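PDB 6PTM: uncharacterized protein from Bacteroides ovatus CL02T12C04, which probably hydrolyses carrageenan from its chain ends, as an exo-carrageenase of glycoside hydrolase family 42. Local coordinates for residues Leu69-Ala74 with Leu143-Thr148; Glu186-Leu191 with Glu539-Met544; Gly491-Ala496 with Thr502-Trp507. One frame throughout, in Å; residues are numbered along the deposited sequence.

Contact 1: Leu69-Ala74 with Leu143-Thr148; sequences LKEETA and LKRLPT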
loop_
_atom_site.group_PDB
_atom_site.type_symbol
_atom_site.label_atom_id
_atom_site.label_comp_id
_atom_site.label_asym_id
_atom_site.label_seq_id
_atom_site.Cartn_x
_atom_site.Cartn_y
_atom_site.Cartn_z
ATOM N N LEU A 69 -1.720 28.279 -0.938
ATOM C CA LEU A 69 -2.288 27.004 -1.465
ATOM C C LEU A 69 -3.039 26.256 -0.352
ATOM O O LEU A 69 -4.160 25.780 -0.593
ATOM C CB LEU A 69 -1.185 26.137 -2.079
ATOM C CG LEU A 69 -1.616 24.759 -2.559
ATOM C CD1 LEU A 69 -2.674 24.861 -3.671
ATOM C CD2 LEU A 69 -0.398 23.988 -3.055
ATOM N N LYS A 70 -2.451 26.153 0.833
ATOM C CA LYS A 70 -3.025 25.328 1.924
ATOM C C LYS A 70 -4.419 25.878 2.280
ATOM O O LYS A 70 -5.359 25.111 2.265
ATOM C CB LYS A 70 -2.041 25.344 3.084
ATOM C CG LYS A 70 -2.439 24.514 4.280
ATOM C CD LYS A 70 -1.340 24.479 5.311
ATOM C CE LYS A 70 -1.798 23.770 6.563
ATOM N NZ LYS A 70 -0.676 23.561 7.497
ATOM N N GLU A 71 -4.523 27.185 2.533
ATOM C CA GLU A 71 -5.781 27.852 2.954
ATOM C C GLU A 71 -6.791 27.834 1.799
ATOM O O GLU A 71 -8.004 27.636 2.068
ATOM C CB GLU A 71 -5.487 29.245 3.488
ATOM C CG GLU A 71 -4.771 29.245 4.831
ATOM C CD GLU A 71 -3.266 29.063 4.716
ATOM O OE1 GLU A 71 -2.732 29.236 3.589
ATOM O OE2 GLU A 71 -2.633 28.747 5.752
ATOM N N GLU A 72 -6.349 28.019 0.561
ATOM C CA GLU A 72 -7.255 27.905 -0.613
ATOM C C GLU A 72 -7.837 26.499 -0.715
ATOM O O GLU A 72 -9.017 26.357 -1.128
ATOM C CB GLU A 72 -6.534 28.219 -1.916
ATOM C CG GLU A 72 -6.178 29.684 -2.060
ATOM C CD GLU A 72 -5.269 29.891 -3.255
ATOM O OE1 GLU A 72 -5.552 29.269 -4.283
ATOM O OE2 GLU A 72 -4.251 30.556 -3.129
ATOM N N THR A 73 -7.045 25.480 -0.382
ATOM C CA THR A 73 -7.506 24.071 -0.391
ATOM C C THR A 73 -8.585 23.915 0.676
ATOM O O THR A 73 -9.640 23.313 0.385
ATOM C CB THR A 73 -6.342 23.091 -0.199
ATOM O OG1 THR A 73 -5.446 23.276 -1.296
ATOM C CG2 THR A 73 -6.815 21.660 -0.112
ATOM N N ALA A 74 -8.332 24.408 1.886
ATOM C CA ALA A 74 -9.304 24.374 3.007
ATOM C C ALA A 74 -10.581 25.154 2.632
ATOM O O ALA A 74 -11.699 24.668 2.933
ATOM C CB ALA A 74 -8.664 24.937 4.266
ATOM N N LEU A 143 5.317 31.919 12.144
ATOM C CA LEU A 143 5.512 30.582 11.543
ATOM C C LEU A 143 6.249 30.787 10.233
ATOM O O LEU A 143 5.883 31.725 9.480
ATOM C CB LEU A 143 4.175 29.895 11.259
ATOM C CG LEU A 143 3.255 29.663 12.457
ATOM C CD1 LEU A 143 1.934 29.033 12.011
ATOM C CD2 LEU A 143 3.909 28.805 13.524
ATOM N N LYS A 144 7.235 29.952 9.975
ATOM C CA LYS A 144 7.942 29.979 8.676
ATOM C C LYS A 144 7.244 28.985 7.746
ATOM O O LYS A 144 7.160 27.807 8.090
ATOM C CB LYS A 144 9.426 29.670 8.896
ATOM C CG LYS A 144 10.283 29.695 7.627
ATOM C CD LYS A 144 11.773 29.517 7.881
ATOM C CE LYS A 144 12.108 28.167 8.472
ATOM N NZ LYS A 144 12.271 27.176 7.398
ATOM N N ARG A 145 6.761 29.448 6.600
ATOM C CA ARG A 145 6.127 28.575 5.579
ATOM C C ARG A 145 7.143 28.201 4.510
ATOM O O ARG A 145 7.592 29.058 3.804
ATOM C CB ARG A 145 4.927 29.249 4.924
ATOM C CG ARG A 145 4.280 28.393 3.847
ATOM C CD ARG A 145 2.863 28.832 3.635
ATOM N NE ARG A 145 2.012 28.484 4.770
ATOM C CZ ARG A 145 0.711 28.741 4.802
ATOM N NH1 ARG A 145 0.148 29.335 3.773
ATOM N NH2 ARG A 145 -0.044 28.365 5.816
ATOM N N LEU A 146 7.438 26.918 4.361
ATOM C CA LEU A 146 8.354 26.455 3.309
ATOM C C LEU A 146 7.677 26.629 1.963
ATOM O O LEU A 146 6.451 26.520 1.879
ATOM C CB LEU A 146 8.684 24.993 3.571
ATOM C CG LEU A 146 9.477 24.752 4.847
ATOM C CD1 LEU A 146 9.740 23.267 5.021
ATOM C CD2 LEU A 146 10.781 25.546 4.826
ATOM N N PRO A 147 8.475 26.852 0.896
ATOM C CA PRO A 147 7.955 26.802 -0.458
ATOM C C PRO A 147 7.290 25.451 -0.747
ATOM O O PRO A 147 7.811 24.388 -0.320
ATOM C CB PRO A 147 9.199 26.953 -1.357
ATOM C CG PRO A 147 10.280 27.558 -0.458
ATOM C CD PRO A 147 9.940 27.080 0.945
ATOM N N THR A 148 6.211 25.473 -1.526
ATOM C CA THR A 148 5.473 24.244 -1.898
ATOM C C THR A 148 4.880 24.465 -3.285
ATOM O O THR A 148 4.472 25.576 -3.588
ATOM C CB THR A 148 4.453 23.873 -0.809
ATOM O OG1 THR A 148 4.090 22.512 -1.013
ATOM C CG2 THR A 148 3.218 24.742 -0.820
#

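Contact 2: Glu186-Leu191 with Glu539-Met544; sequences EYHGNL and EVHATM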
loop_
_atom_site.group_PDB
_atom_site.type_symbol
_atom_site.label_atom_id
_atom_site.label_comp_id
_atom_site.label_asym_id
_atom_site.label_seq_id
_atom_site.Cartn_x
_atom_site.Cartn_y
_atom_site.Cartn_z
ATOM N N GLU A 186 -9.117 21.611 -9.141
ATOM C CA GLU A 186 -8.220 22.751 -8.815
ATOM C C GLU A 186 -7.360 22.403 -7.597
ATOM O O GLU A 186 -6.139 22.599 -7.677
ATOM C CB GLU A 186 -8.998 24.029 -8.562
ATOM C CG GLU A 186 -9.333 24.703 -9.859
ATOM C CD GLU A 186 -10.168 25.964 -9.744
ATOM O OE1 GLU A 186 -10.645 26.270 -8.632
ATOM O OE2 GLU A 186 -10.304 26.637 -10.782
ATOM N N TYR A 187 -7.950 21.853 -6.539
ATOM C CA TYR A 187 -7.188 21.589 -5.288
ATOM C C TYR A 187 -7.175 20.114 -4.879
ATOM O O TYR A 187 -6.305 19.775 -4.056
ATOM C CB TYR A 187 -7.733 22.472 -4.170
ATOM C CG TYR A 187 -7.641 23.937 -4.508
ATOM C CD1 TYR A 187 -6.453 24.625 -4.348
ATOM C CD2 TYR A 187 -8.724 24.636 -5.015
ATOM C CE1 TYR A 187 -6.338 25.965 -4.671
ATOM C CE2 TYR A 187 -8.639 25.985 -5.298
ATOM C CZ TYR A 187 -7.441 26.653 -5.136
ATOM O OH TYR A 187 -7.305 27.983 -5.426
ATOM N N HIS A 188 -8.202 19.356 -5.268
ATOM C CA HIS A 188 -8.435 17.994 -4.714
ATOM C C HIS A 188 -7.927 16.859 -5.604
ATOM O O HIS A 188 -8.461 15.758 -5.500
ATOM C CB HIS A 188 -9.900 17.847 -4.272
ATOM C CG HIS A 188 -10.280 18.739 -3.138
ATOM N ND1 HIS A 188 -10.695 20.029 -3.321
ATOM C CD2 HIS A 188 -10.310 18.526 -1.808
ATOM C CE1 HIS A 188 -10.960 20.566 -2.158
ATOM N NE2 HIS A 188 -10.732 19.673 -1.222
ATOM N N GLY A 189 -6.955 17.155 -6.454
ATOM C CA GLY A 189 -6.277 16.167 -7.300
ATOM C C GLY A 189 -6.792 16.273 -8.708
ATOM O O GLY A 189 -7.973 16.669 -8.880
ATOM N N ASN A 190 -5.950 15.938 -9.680
ATOM C CA ASN A 190 -6.315 15.965 -11.125
ATOM C C ASN A 190 -5.891 14.645 -11.795
ATOM O O ASN A 190 -5.260 14.647 -12.871
ATOM C CB ASN A 190 -5.774 17.239 -11.777
ATOM C CG ASN A 190 -6.349 17.457 -13.159
ATOM O OD1 ASN A 190 -7.393 16.909 -13.468
ATOM N ND2 ASN A 190 -5.719 18.313 -13.936
ATOM N N LEU A 191 -6.275 13.526 -11.203
ATOM C CA LEU A 191 -5.943 12.189 -11.738
ATOM C C LEU A 191 -6.873 11.869 -12.905
ATOM O O LEU A 191 -8.098 11.857 -12.714
ATOM C CB LEU A 191 -6.108 11.156 -10.631
ATOM C CG LEU A 191 -5.680 9.745 -11.011
ATOM C CD1 LEU A 191 -4.165 9.676 -11.242
ATOM C CD2 LEU A 191 -6.103 8.790 -9.904
ATOM N N GLU A 539 -7.385 17.387 5.057
ATOM C CA GLU A 539 -6.083 17.093 5.689
ATOM C C GLU A 539 -5.236 16.212 4.768
ATOM O O GLU A 539 -3.985 16.332 4.824
ATOM C CB GLU A 539 -6.252 16.414 7.029
ATOM C CG GLU A 539 -4.992 16.460 7.839
ATOM C CD GLU A 539 -4.609 17.843 8.312
ATOM O OE1 GLU A 539 -5.468 18.753 8.253
ATOM O OE2 GLU A 539 -3.456 18.001 8.775
ATOM N N VAL A 540 -5.841 15.360 3.940
ATOM C CA VAL A 540 -5.042 14.568 2.964
ATOM C C VAL A 540 -4.250 15.539 2.082
ATOM O O VAL A 540 -3.037 15.360 1.951
ATOM C CB VAL A 540 -5.880 13.608 2.099
ATOM C CG1 VAL A 540 -4.980 12.920 1.093
ATOM C CG2 VAL A 540 -6.604 12.568 2.946
ATOM N N HIS A 541 -4.909 16.554 1.519
ATOM C CA HIS A 541 -4.246 17.521 0.604
ATOM C C HIS A 541 -3.250 18.406 1.356
ATOM O O HIS A 541 -2.188 18.707 0.785
ATOM C CB HIS A 541 -5.307 18.305 -0.167
ATOM C CG HIS A 541 -6.117 17.390 -0.993
ATOM N ND1 HIS A 541 -5.568 16.754 -2.079
ATOM C CD2 HIS A 541 -7.377 16.946 -0.868
ATOM C CE1 HIS A 541 -6.483 15.961 -2.609
ATOM N NE2 HIS A 541 -7.600 16.043 -1.872
ATOM N N ALA A 542 -3.565 18.802 2.588
ATOM C CA ALA A 542 -2.634 19.549 3.453
ATOM C C ALA A 542 -1.393 18.696 3.728
ATOM O O ALA A 542 -0.283 19.232 3.732
ATOM C CB ALA A 542 -3.317 19.974 4.733
ATOM N N THR A 543 -1.557 17.408 3.974
ATOM C CA THR A 543 -0.391 16.506 4.152
ATOM C C THR A 543 0.468 16.480 2.868
ATOM O O THR A 543 1.688 16.648 2.950
ATOM C CB THR A 543 -0.865 15.145 4.650
ATOM O OG1 THR A 543 -1.666 15.347 5.830
ATOM C CG2 THR A 543 0.301 14.254 4.973
ATOM N N MET A 544 -0.127 16.322 1.697
ATOM C CA MET A 544 0.637 16.341 0.420
ATOM C C MET A 544 1.421 17.661 0.323
ATOM O O MET A 544 2.620 17.656 -0.081
ATOM C CB MET A 544 -0.295 16.159 -0.782
ATOM C CG MET A 544 -1.013 14.820 -0.815
ATOM S SD MET A 544 0.131 13.407 -0.877
ATOM C CE MET A 544 -0.396 12.459 0.547
#

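Contact 3: Gly491-Ala496 with Thr502-Trp507; sequences GNYWLA and TATQTW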
loop_
_atom_site.group_PDB
_atom_site.type_symbol
_atom_site.label_atom_id
_atom_site.label_comp_id
_atom_site.label_asym_id
_atom_site.label_seq_id
_atom_site.Cartn_x
_atom_site.Cartn_y
_atom_site.Cartn_z
ATOM N N GLY A 491 -1.175 11.514 9.969
ATOM C CA GLY A 491 -0.181 10.517 10.442
ATOM C C GLY A 491 -0.076 9.340 9.496
ATOM O O GLY A 491 1.025 8.826 9.239
ATOM N N ASN A 492 -1.205 8.896 8.974
ATOM C CA ASN A 492 -1.278 7.699 8.118
ATOM C C ASN A 492 -0.672 7.998 6.755
ATOM O O ASN A 492 0.082 7.147 6.268
ATOM C CB ASN A 492 -2.718 7.208 8.008
ATOM C CG ASN A 492 -2.854 5.792 8.494
ATOM O OD1 ASN A 492 -3.059 4.880 7.691
ATOM N ND2 ASN A 492 -2.720 5.604 9.800
ATOM N N TYR A 493 -1.013 9.117 6.134
ATOM C CA TYR A 493 -0.499 9.414 4.782
ATOM C C TYR A 493 0.994 9.699 4.926
ATOM O O TYR A 493 1.780 9.351 4.059
ATOM C CB TYR A 493 -1.281 10.536 4.097
ATOM C CG TYR A 493 -2.532 10.038 3.432
ATOM C CD1 TYR A 493 -3.681 9.836 4.176
ATOM C CD2 TYR A 493 -2.560 9.708 2.095
ATOM C CE1 TYR A 493 -4.830 9.317 3.602
ATOM C CE2 TYR A 493 -3.720 9.220 1.497
ATOM C CZ TYR A 493 -4.852 8.998 2.260
ATOM O OH TYR A 493 -5.997 8.506 1.714
ATOM N N TRP A 494 1.367 10.339 6.022
ATOM C CA TRP A 494 2.786 10.695 6.245
ATOM C C TRP A 494 3.589 9.387 6.390
ATOM O O TRP A 494 4.640 9.203 5.718
ATOM C CB TRP A 494 2.908 11.609 7.473
ATOM C CG TRP A 494 4.296 12.127 7.653
ATOM C CD1 TRP A 494 5.347 11.471 8.204
ATOM C CD2 TRP A 494 4.791 13.410 7.240
ATOM N NE1 TRP A 494 6.460 12.256 8.172
ATOM C CE2 TRP A 494 6.151 13.456 7.595
ATOM C CE3 TRP A 494 4.212 14.518 6.626
ATOM C CZ2 TRP A 494 6.942 14.559 7.325
ATOM C CZ3 TRP A 494 4.988 15.614 6.359
ATOM C CH2 TRP A 494 6.341 15.630 6.695
ATOM N N LEU A 495 3.128 8.507 7.278
ATOM C CA LEU A 495 3.841 7.250 7.571
ATOM C C LEU A 495 3.939 6.400 6.292
ATOM O O LEU A 495 5.050 5.938 5.942
ATOM C CB LEU A 495 3.110 6.545 8.720
ATOM C CG LEU A 495 3.665 5.192 9.142
ATOM C CD1 LEU A 495 5.057 5.326 9.728
ATOM C CD2 LEU A 495 2.685 4.512 10.097
ATOM N N ALA A 496 2.829 6.227 5.569
ATOM C CA ALA A 496 2.807 5.428 4.334
ATOM C C ALA A 496 3.831 6.008 3.340
ATOM O O ALA A 496 4.575 5.218 2.680
ATOM C CB ALA A 496 1.423 5.387 3.744
ATOM N N THR A 502 3.871 6.937 -3.104
ATOM C CA THR A 502 4.124 8.086 -4.008
ATOM C C THR A 502 2.809 8.753 -4.399
ATOM O O THR A 502 2.784 9.967 -4.523
ATOM C CB THR A 502 4.898 7.711 -5.278
ATOM O OG1 THR A 502 5.817 6.646 -5.046
ATOM C CG2 THR A 502 5.647 8.914 -5.809
ATOM N N ALA A 503 1.765 7.985 -4.651
ATOM C CA ALA A 503 0.480 8.509 -5.143
ATOM C C ALA A 503 -0.628 7.645 -4.583
ATOM O O ALA A 503 -0.416 6.436 -4.449
ATOM C CB ALA A 503 0.463 8.496 -6.640
ATOM N N THR A 504 -1.780 8.251 -4.345
ATOM C CA THR A 504 -2.969 7.581 -3.779
ATOM C C THR A 504 -4.220 8.089 -4.485
ATOM O O THR A 504 -4.413 9.315 -4.534
ATOM C CB THR A 504 -3.135 7.812 -2.280
ATOM O OG1 THR A 504 -1.881 7.497 -1.668
ATOM C CG2 THR A 504 -4.256 6.964 -1.718
ATOM N N GLN A 505 -5.029 7.164 -5.001
ATOM C CA GLN A 505 -6.451 7.446 -5.298
ATOM C C GLN A 505 -7.207 6.954 -4.072
ATOM O O GLN A 505 -7.311 5.717 -3.947
ATOM C CB GLN A 505 -6.919 6.755 -6.576
ATOM C CG GLN A 505 -8.325 7.203 -6.943
ATOM C CD GLN A 505 -8.837 6.588 -8.216
ATOM O OE1 GLN A 505 -8.628 5.407 -8.497
ATOM N NE2 GLN A 505 -9.505 7.409 -8.994
ATOM N N THR A 506 -7.660 7.848 -3.186
ATOM C CA THR A 506 -8.234 7.457 -1.874
ATOM C C THR A 506 -9.699 7.012 -2.040
ATOM O O THR A 506 -10.451 7.693 -2.771
ATOM C CB THR A 506 -8.104 8.577 -0.845
ATOM O OG1 THR A 506 -6.719 8.939 -0.712
ATOM C CG2 THR A 506 -8.733 8.177 0.475
ATOM N N TRP A 507 -10.082 5.916 -1.387
ATOM C CA TRP A 507 -11.511 5.493 -1.262
ATOM C C TRP A 507 -12.220 6.397 -0.245
ATOM O O TRP A 507 -11.835 6.415 0.919
ATOM C CB TRP A 507 -11.589 4.024 -0.830
ATOM C CG TRP A 507 -12.981 3.498 -0.625
ATOM C CD1 TRP A 507 -13.668 3.454 0.556
ATOM C CD2 TRP A 507 -13.861 2.929 -1.621
ATOM N NE1 TRP A 507 -14.901 2.893 0.364
ATOM C CE2 TRP A 507 -15.054 2.569 -0.956
ATOM C CE3 TRP A 507 -13.776 2.697 -3.005
ATOM C CZ2 TRP A 507 -16.116 1.939 -1.612
ATOM C CZ3 TRP A 507 -14.827 2.070 -3.653
ATOM C CH2 TRP A 507 -15.984 1.713 -2.965
#

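Contact 1: Leu69-Ala74 with Leu143-Thr148
The carboxylate of Glu71 and the guanidinium of Arg145 lie nearly in one plane, 14° apart. The carboxylate sits at the guanidinium edge, in its plane, forming an end-on, two-pronged salt bridge that ties the first turns of helix 69-90 to the loop after helix 109-139. Arg145 NH1 binds Glu71 OE1 at 2.9 Å. Arg145 NH2 binds Glu71 OE2 at 2.6 Å, almost straight at 174°. Both oxygens use their syn lone pairs; with one N-H to each, the pair holds the two groups nearly coplanar. Glu71 reaches the loop through a bend at chi2 (83°), its carboxylate swinging back toward Arg145 although its CB does not aim there. NH1 also donates to Asn67 O, which anchors the guanidinium to the backbone just ahead of the helix. Lys70 runs extended past this site and approaches obliquely, with CD 4.1 Å from Arg145 NH2. Its ammonium, NZ, is 5.1 Å from that same NH2, but it is paired with Glu134, to which Arg145 makes only a long, weak ion pair; this shared acid probably offsets the two like charges. Next to this polar cluster, Leu69 CD2 faces Thr148 CG2 at 4.3 Å, while Thr148 OG1 bonds to Ile545 O.

Contact 2: Glu186-Leu191 with Glu539-Met544
The CA atoms of His188 and His541, 6.8 Å apart, are the nearest pair across the contact, where the irregular loop between helix 182-185 and strand 192-197 passes the side of helix 534-549 and turns through Gly189 at a positive phi of 103°. In the (beta/alpha)8 barrel expected of this family, the contact sets the connection that follows the first barrel strand, 168-175, against the helix that follows the last, 503-506. His541 projects from the helix toward the loop and makes all the contacts of its segment. Its imidazole takes the loop backbone on one face: His188 CA sits 3.8 Å from the ring centroid, a CH-pi contact 27° off the normal, and Tyr187 O lies over the same face, likewise offset toward the rim, 3.7 Å from His541 ND1. The CE1 corner of His541 comes within 3.4 Å of His188 C. The two imidazoles are steeply inclined, with planes at 84° and centroids 5.0 Å apart, and come closest through their CD2 atoms at 3.5 Å. The NE2 atoms have separate partners: His188 NE2 bonds to Thr77 OG1, and His541 NE2 to Trp175 NE1. Because an indole nitrogen can only donate, His541 NE2 is the acceptor in that bond. This is consistent with a neutral His541 carrying its proton on ND1, which suggests that the buried contact rests mainly on van der Waals and CH-pi packing.

Contact 3: Gly491-Ala496 with Thr502-Trp507
Tyr493 reaches from helix 486-498 toward strand 503-506 and meets two threonines with the rim of its ring, both near the ring plane. Thr506 approaches from the opposite direction, and Tyr493 OH lies against both of its branches: 2.6 Å from Thr506 OG1, in a short hydrogen bond whose donor may be either residue, and a tight 3.0 Å from Thr506 CG2. Thr504 lies across the CE2 edge at an oblique angle, its CG2 4.0 Å and its OG1 also 4.0 Å from Tyr493 CE2. The phenol OH thus takes the polar contact and CE2 the van der Waals one. Two residues apart on an extended strand, Thr504 and Thr506 direct their CB atoms to the same side, toward the helix, while Gln505 between them points the other way. The chi1 of Thr506 (-57°) sets OG1 beside its own backbone N and CG2 anti to that N, which brings both branches up to the phenol oxygen. All three residues are buried, and the bond gives each of the two hydroxyls a partner in the buried layer between helix and sheet.

The contact belongs to the beta-alpha-beta unit of strand 466-471, helix 486-498 and strand 503-506, a right-handed crossover of the kind from which (beta/alpha)8 barrels are built. Strand 503-506 is flanked by parallel neighbours 466-471 and 168-175; the pairing with 168-175 would be the seam at which the last strand meets the first in the barrel expected of this family. Helix 534-549 packs beside Tyr493 through Val540, Thr543 and Met544, and helix 448-460 is the neighbour of helix 486-498 at Asn492, Leu495 and Ala496.

In the fold
The three contacts run inward from the surface. Contact 1, its centre about 27 Å from that of the chain, joins an N-terminal helix to a loop; contact 2 follows about 12 Å away, and contact 3 about 11 Å beyond that, itself about 8 Å from the chain centre. Contacts 1 and 2 meet where Glu72 OE1 lies 2.5 Å from Tyr187 OH. Helix 534-549 of contact 2 packs on Tyr493 of contact 3, Val540 CG2 lying 3.8 Å from Tyr493 CE1. Contact 3 lies in the barrel wall, Thr506 at the C-terminal end of its strand, where such barrels usually hold the active site; contacts 2 and 1 lie progressively outside, and no ligand marks the site.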